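Local coordinates for protein prolyl-ACP dehydrogenase (Oscillatoria sp., PDB 4IRN) that probably acts as an FAD-dependent oxidase of the prolyl group carried by an acyl carrier protein, in the biosynthesis of the cyanotoxin anatoxin-a, at residues A[57-62]-A[113-118]; A[185-190]-A[205-210]. All blocks are in the same frame, centred on the assembly; numbering follows the deposited sequence.

The two contacts belong to different parts of an acyl-CoA dehydrogenase fold. Interaction 1 (57-62 with 113-118) joins two loops at the ends of helices in the N-terminal helical region, whereas interaction 2 (185-190 with 205-210) packs one β-sheet on another in the middle region. They lie on opposite sides of the chain's centre, about 38 Å apart between centres and about 21 Å between nearest atoms, so they do not touch. Neither includes a residue of the FAD pocket. Interaction 2 lies closer to it, the I205 side chain being about 9 Å from a bound FAD and about 8 Å from those of H160 and A162; interaction 1 is more remote, with D117 about 13 Å from the FAD.

Interaction 1. Residues A[57-62]-A[113-118]; sequences QSLISD and YGCKDN
L59 and C115 make the apolar half of this contact, and each follows closely on the end of a helix, 42-58 in one case and 101-114 in the other. The leucine points from its backbone toward the opposing loop, and its extended second torsion (chi2 -176°) carries CD1 outward, to 4.0 Å from C115 SG. The thiol swings to that place because SG lies opposite the backbone N (chi1 -175°). Both groups are buried, and a branched aliphatic chain against a polarisable sulfur suits a buried place; F54 of helix 42-58 packs on L59 as well.

Two residues further along each segment the chemistry turns polar. S61 and D117 each point toward the opposing segment, but S61 OG and D117 OD2 stay 4.3 Å apart, a loose approach at the margin rather than a bond. The carboxylate is engaged elsewhere: OD1 is hydrogen-bonded to the backbone N of L120 and to T243 OG1, while L63 of helix 63-69 lies against the side chain. Aspartate fits this position because its short acid can accept a backbone N-H in the first turn of helix 118-138, where its negative charge should also suit the helix dipole. D117 is thus an N-cap, set at the centre of an inverse gamma turn, in a tight helix-to-helix connection of the N-terminal α-helical domain of the acyl-CoA dehydrogenase fold.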
loop_
_atom_site.group_PDB
_atom_site.type_symbol
_atom_site.label_atom_id
_atom_site.label_comp_id
_atom_site.label_asym_id
_atom_site.label_seq_id
_atom_site.Cartn_x
_atom_site.Cartn_y
_atom_site.Cartn_z
ATOM N N GLN A 57 -9.581 -37.265 -0.802
ATOM C CA GLN A 57 -9.398 -38.711 -0.956
ATOM C C GLN A 57 -9.311 -39.216 -2.392
ATOM O O GLN A 57 -8.412 -39.998 -2.707
ATOM C CB GLN A 57 -10.485 -39.484 -0.191
ATOM C CG GLN A 57 -10.369 -39.392 1.334
ATOM C CD GLN A 57 -11.673 -39.631 2.065
ATOM O OE1 GLN A 57 -12.748 -39.812 1.471
ATOM N NE2 GLN A 57 -11.609 -39.617 3.386
ATOM N N SER A 58 -10.255 -38.811 -3.256
ATOM C CA SER A 58 -10.309 -39.291 -4.636
ATOM C C SER A 58 -9.826 -38.336 -5.739
ATOM O O SER A 58 -10.097 -38.587 -6.914
ATOM C CB SER A 58 -11.679 -39.889 -4.955
ATOM O OG SER A 58 -12.726 -38.995 -4.626
ATOM N N LEU A 59 -9.068 -37.285 -5.384
ATOM C CA LEU A 59 -8.536 -36.352 -6.389
ATOM C C LEU A 59 -7.006 -36.234 -6.369
ATOM O O LEU A 59 -6.447 -35.435 -7.121
ATOM C CB LEU A 59 -9.204 -34.952 -6.315
ATOM C CG LEU A 59 -10.693 -34.810 -6.661
ATOM C CD1 LEU A 59 -11.101 -33.362 -6.619
ATOM C CD2 LEU A 59 -11.007 -35.351 -8.034
ATOM N N ILE A 60 -6.336 -37.045 -5.526
ATOM C CA ILE A 60 -4.873 -37.087 -5.361
ATOM C C ILE A 60 -4.170 -37.198 -6.725
ATOM O O ILE A 60 -4.498 -38.081 -7.531
ATOM C CB ILE A 60 -4.426 -38.226 -4.375
ATOM C CG1 ILE A 60 -5.185 -38.206 -3.024
ATOM C CG2 ILE A 60 -2.890 -38.304 -4.190
ATOM C CD1 ILE A 60 -4.739 -37.122 -2.007
ATOM N N SER A 61 -3.229 -36.267 -6.980
ATOM C CA SER A 61 -2.454 -36.246 -8.216
ATOM C C SER A 61 -1.005 -35.904 -7.900
ATOM O O SER A 61 -0.702 -35.439 -6.798
ATOM C CB SER A 61 -3.048 -35.252 -9.214
ATOM O OG SER A 61 -3.063 -33.927 -8.708
ATOM N N ASP A 62 -0.103 -36.166 -8.858
ATOM C CA ASP A 62 1.320 -35.851 -8.746
ATOM C C ASP A 62 1.442 -34.435 -9.265
ATOM O O ASP A 62 1.864 -34.221 -10.413
ATOM C CB ASP A 62 2.153 -36.842 -9.570
ATOM C CG ASP A 62 3.666 -36.755 -9.383
ATOM O OD1 ASP A 62 4.133 -35.842 -8.657
ATOM O OD2 ASP A 62 4.388 -37.581 -9.991
ATOM N N TYR A 113 -10.514 -25.664 -1.106
ATOM C CA TYR A 113 -9.776 -26.025 0.098
ATOM C C TYR A 113 -9.236 -27.468 -0.014
ATOM O O TYR A 113 -8.070 -27.712 0.315
ATOM C CB TYR A 113 -10.668 -25.848 1.353
ATOM C CG TYR A 113 -10.010 -26.285 2.654
ATOM C CD1 TYR A 113 -10.015 -27.625 3.051
ATOM C CD2 TYR A 113 -9.342 -25.367 3.467
ATOM C CE1 TYR A 113 -9.352 -28.042 4.209
ATOM C CE2 TYR A 113 -8.730 -25.765 4.660
ATOM C CZ TYR A 113 -8.748 -27.102 5.033
ATOM O OH TYR A 113 -8.055 -27.502 6.155
ATOM N N GLY A 114 -10.085 -28.396 -0.467
ATOM C CA GLY A 114 -9.755 -29.811 -0.607
ATOM C C GLY A 114 -8.943 -30.200 -1.826
ATOM O O GLY A 114 -8.201 -31.186 -1.778
ATOM N N CYS A 115 -9.100 -29.470 -2.938
ATOM C CA CYS A 115 -8.401 -29.734 -4.201
ATOM C C CYS A 115 -7.266 -28.741 -4.409
ATOM O O CYS A 115 -7.498 -27.526 -4.402
ATOM C CB CYS A 115 -9.378 -29.727 -5.373
ATOM S SG CYS A 115 -8.642 -30.193 -6.960
ATOM N N LYS A 116 -6.039 -29.258 -4.586
ATOM C CA LYS A 116 -4.840 -28.434 -4.762
ATOM C C LYS A 116 -4.599 -28.034 -6.225
ATOM O O LYS A 116 -3.843 -27.099 -6.492
ATOM C CB LYS A 116 -3.604 -29.133 -4.161
ATOM C CG LYS A 116 -3.562 -29.162 -2.633
ATOM C CD LYS A 116 -2.292 -29.833 -2.143
ATOM C CE LYS A 116 -2.092 -29.682 -0.660
ATOM N NZ LYS A 116 -0.907 -30.429 -0.185
ATOM N N ASP A 117 -5.227 -28.751 -7.170
ATOM C CA ASP A 117 -5.092 -28.524 -8.607
ATOM C C ASP A 117 -5.938 -27.320 -9.020
ATOM O O ASP A 117 -7.115 -27.464 -9.382
ATOM C CB ASP A 117 -5.465 -29.799 -9.400
ATOM C CG ASP A 117 -5.001 -29.832 -10.845
ATOM O OD1 ASP A 117 -4.994 -28.767 -11.492
ATOM O OD2 ASP A 117 -4.720 -30.944 -11.355
ATOM N N ASN A 118 -5.325 -26.130 -8.961
ATOM C CA ASN A 118 -5.973 -24.868 -9.299
ATOM C C ASN A 118 -6.338 -24.763 -10.783
ATOM O O ASN A 118 -7.346 -24.137 -11.116
ATOM C CB ASN A 118 -5.132 -23.671 -8.825
ATOM C CG ASN A 118 -4.888 -23.664 -7.337
ATOM O OD1 ASN A 118 -5.818 -23.630 -6.533
ATOM N ND2 ASN A 118 -3.631 -23.728 -6.934
#

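Interaction 2. Residues A[185-190]-A[205-210]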
loop_
_atom_site.group_PDB
_atom_site.type_symbol
_atom_site.label_atom_id
_atom_site.label_comp_id
_atom_site.label_asym_id
_atom_site.label_seq_id
_atom_site.Cartn_x
_atom_site.Cartn_y
_atom_site.Cartn_z
ATOM N N TYR A 185 -24.671 -19.983 -41.347
ATOM C CA TYR A 185 -23.767 -18.855 -41.111
ATOM C C TYR A 185 -22.334 -19.265 -41.418
ATOM O O TYR A 185 -21.923 -20.368 -41.060
ATOM C CB TYR A 185 -23.855 -18.363 -39.654
ATOM C CG TYR A 185 -25.109 -17.597 -39.309
ATOM C CD1 TYR A 185 -26.233 -18.249 -38.812
ATOM C CD2 TYR A 185 -25.152 -16.211 -39.412
ATOM C CE1 TYR A 185 -27.378 -17.543 -38.445
ATOM C CE2 TYR A 185 -26.295 -15.493 -39.056
ATOM C CZ TYR A 185 -27.405 -16.165 -38.570
ATOM O OH TYR A 185 -28.536 -15.476 -38.211
ATOM N N ILE A 186 -21.574 -18.377 -42.067
ATOM C CA ILE A 186 -20.173 -18.615 -42.403
ATOM C C ILE A 186 -19.317 -17.780 -41.455
ATOM O O ILE A 186 -19.334 -16.543 -41.523
ATOM C CB ILE A 186 -19.842 -18.311 -43.885
ATOM C CG1 ILE A 186 -20.924 -18.749 -44.922
ATOM C CG2 ILE A 186 -18.393 -18.662 -44.241
ATOM C CD1 ILE A 186 -21.394 -20.160 -45.052
ATOM N N LEU A 187 -18.585 -18.466 -40.559
ATOM C CA LEU A 187 -17.734 -17.819 -39.560
ATOM C C LEU A 187 -16.263 -17.787 -39.944
ATOM O O LEU A 187 -15.689 -18.809 -40.343
ATOM C CB LEU A 187 -17.931 -18.433 -38.171
ATOM C CG LEU A 187 -19.027 -17.805 -37.318
ATOM C CD1 LEU A 187 -20.398 -18.381 -37.659
ATOM C CD2 LEU A 187 -18.739 -18.010 -35.846
ATOM N N ASN A 188 -15.664 -16.597 -39.835
ATOM C CA ASN A 188 -14.255 -16.335 -40.133
ATOM C C ASN A 188 -13.675 -15.396 -39.076
ATOM O O ASN A 188 -14.294 -14.381 -38.748
ATOM C CB ASN A 188 -14.098 -15.743 -41.540
ATOM C CG ASN A 188 -14.190 -16.763 -42.637
ATOM O OD1 ASN A 188 -13.221 -17.465 -42.937
ATOM N ND2 ASN A 188 -15.357 -16.865 -43.262
ATOM N N GLY A 189 -12.519 -15.762 -38.535
ATOM C CA GLY A 189 -11.844 -14.986 -37.499
ATOM C C GLY A 189 -10.774 -15.735 -36.733
ATOM O O GLY A 189 -10.474 -16.896 -37.031
ATOM N N TYR A 190 -10.182 -15.062 -35.745
ATOM C CA TYR A 190 -9.132 -15.639 -34.908
ATOM C C TYR A 190 -9.379 -15.273 -33.457
ATOM O O TYR A 190 -9.620 -14.106 -33.142
ATOM C CB TYR A 190 -7.739 -15.205 -35.408
ATOM C CG TYR A 190 -6.571 -15.393 -34.460
ATOM C CD1 TYR A 190 -6.174 -16.664 -34.044
ATOM C CD2 TYR A 190 -5.789 -14.318 -34.079
ATOM C CE1 TYR A 190 -5.064 -16.847 -33.215
ATOM C CE2 TYR A 190 -4.653 -14.491 -33.291
ATOM C CZ TYR A 190 -4.296 -15.758 -32.859
ATOM O OH TYR A 190 -3.190 -15.910 -32.062
ATOM N N ILE A 205 -18.949 -19.328 -29.247
ATOM C CA ILE A 205 -18.247 -18.306 -30.023
ATOM C C ILE A 205 -19.009 -16.995 -30.173
ATOM O O ILE A 205 -20.167 -16.989 -30.565
ATOM C CB ILE A 205 -17.763 -18.897 -31.378
ATOM C CG1 ILE A 205 -17.046 -20.253 -31.135
ATOM C CG2 ILE A 205 -16.954 -17.894 -32.193
ATOM C CD1 ILE A 205 -15.950 -20.676 -32.043
ATOM N N PHE A 206 -18.317 -15.883 -29.886
ATOM C CA PHE A 206 -18.839 -14.521 -29.989
ATOM C C PHE A 206 -18.356 -13.906 -31.290
ATOM O O PHE A 206 -17.160 -13.713 -31.471
ATOM C CB PHE A 206 -18.455 -13.691 -28.745
ATOM C CG PHE A 206 -19.276 -14.092 -27.538
ATOM C CD1 PHE A 206 -18.875 -15.145 -26.716
ATOM C CD2 PHE A 206 -20.457 -13.430 -27.232
ATOM C CE1 PHE A 206 -19.659 -15.542 -25.623
ATOM C CE2 PHE A 206 -21.231 -13.817 -26.128
ATOM C CZ PHE A 206 -20.826 -14.869 -25.330
ATOM N N ALA A 207 -19.281 -13.673 -32.220
ATOM C CA ALA A 207 -19.003 -13.128 -33.556
ATOM C C ALA A 207 -19.904 -11.922 -33.883
ATOM O O ALA A 207 -20.740 -11.542 -33.064
ATOM C CB ALA A 207 -19.177 -14.225 -34.607
ATOM N N THR A 208 -19.721 -11.313 -35.072
ATOM C CA THR A 208 -20.518 -10.168 -35.525
ATOM C C THR A 208 -21.165 -10.410 -36.893
ATOM O O THR A 208 -20.507 -10.914 -37.805
ATOM C CB THR A 208 -19.745 -8.832 -35.378
ATOM O OG1 THR A 208 -20.619 -7.736 -35.655
ATOM C CG2 THR A 208 -18.491 -8.749 -36.256
ATOM N N ILE A 209 -22.461 -10.075 -37.023
ATOM C CA ILE A 209 -23.187 -10.227 -38.293
ATOM C C ILE A 209 -22.784 -9.115 -39.277
ATOM O O ILE A 209 -22.728 -9.352 -40.486
ATOM C CB ILE A 209 -24.721 -10.355 -38.124
ATOM C CG1 ILE A 209 -25.302 -9.239 -37.223
ATOM C CG2 ILE A 209 -25.080 -11.746 -37.621
ATOM C CD1 ILE A 209 -26.739 -8.867 -37.482
ATOM N N ASP A 210 -22.471 -7.916 -38.735
ATOM C CA ASP A 210 -22.009 -6.739 -39.466
ATOM C C ASP A 210 -21.135 -5.874 -38.556
ATOM O O ASP A 210 -21.642 -5.333 -37.574
ATOM C CB ASP A 210 -23.187 -5.931 -40.041
ATOM C CG ASP A 210 -22.814 -4.808 -41.006
ATOM O OD1 ASP A 210 -21.654 -4.789 -41.503
ATOM O OD2 ASP A 210 -23.680 -3.960 -41.281
#
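L187 reaches from strand 184-191 to two neighbours on strand 202-208 at once. Its CD2 methyl lies 4.0 Å from A207 CB and 4.1 Å from I205 CG2, touching both with one branch. I205 and A207 alternate with F206, which points away, so their side chains share the face turned to the leucine; the small alanine lets the backbones come close, with the CA atoms of L187 and A207 7.7 Å apart. Just past the end of that strand, I209 CG2 approaches Y185 CE2 at 4.2 Å, meeting the ring obliquely.

The next shell encloses these groups. F221 and I223 of strand 218-224 pack on L187, as do A178 and V256 from the strands flanking it in its own sheet. Tyrosine suits the end of the contact because its ring can join F221 and I209 while hydrogen bonds to E265 and R261 anchor its hydroxyl end.

Backbone hydrogen bonds link L187 with C254 and Y185 with V256 within one sheet, while strand 202-208 belongs to another. K191 NZ, bonded to F206 O, adds a polar tie beside the contact. Between the touching side chains, however, the two layers are held by apolar contact, the cohesion of a β-sandwich core.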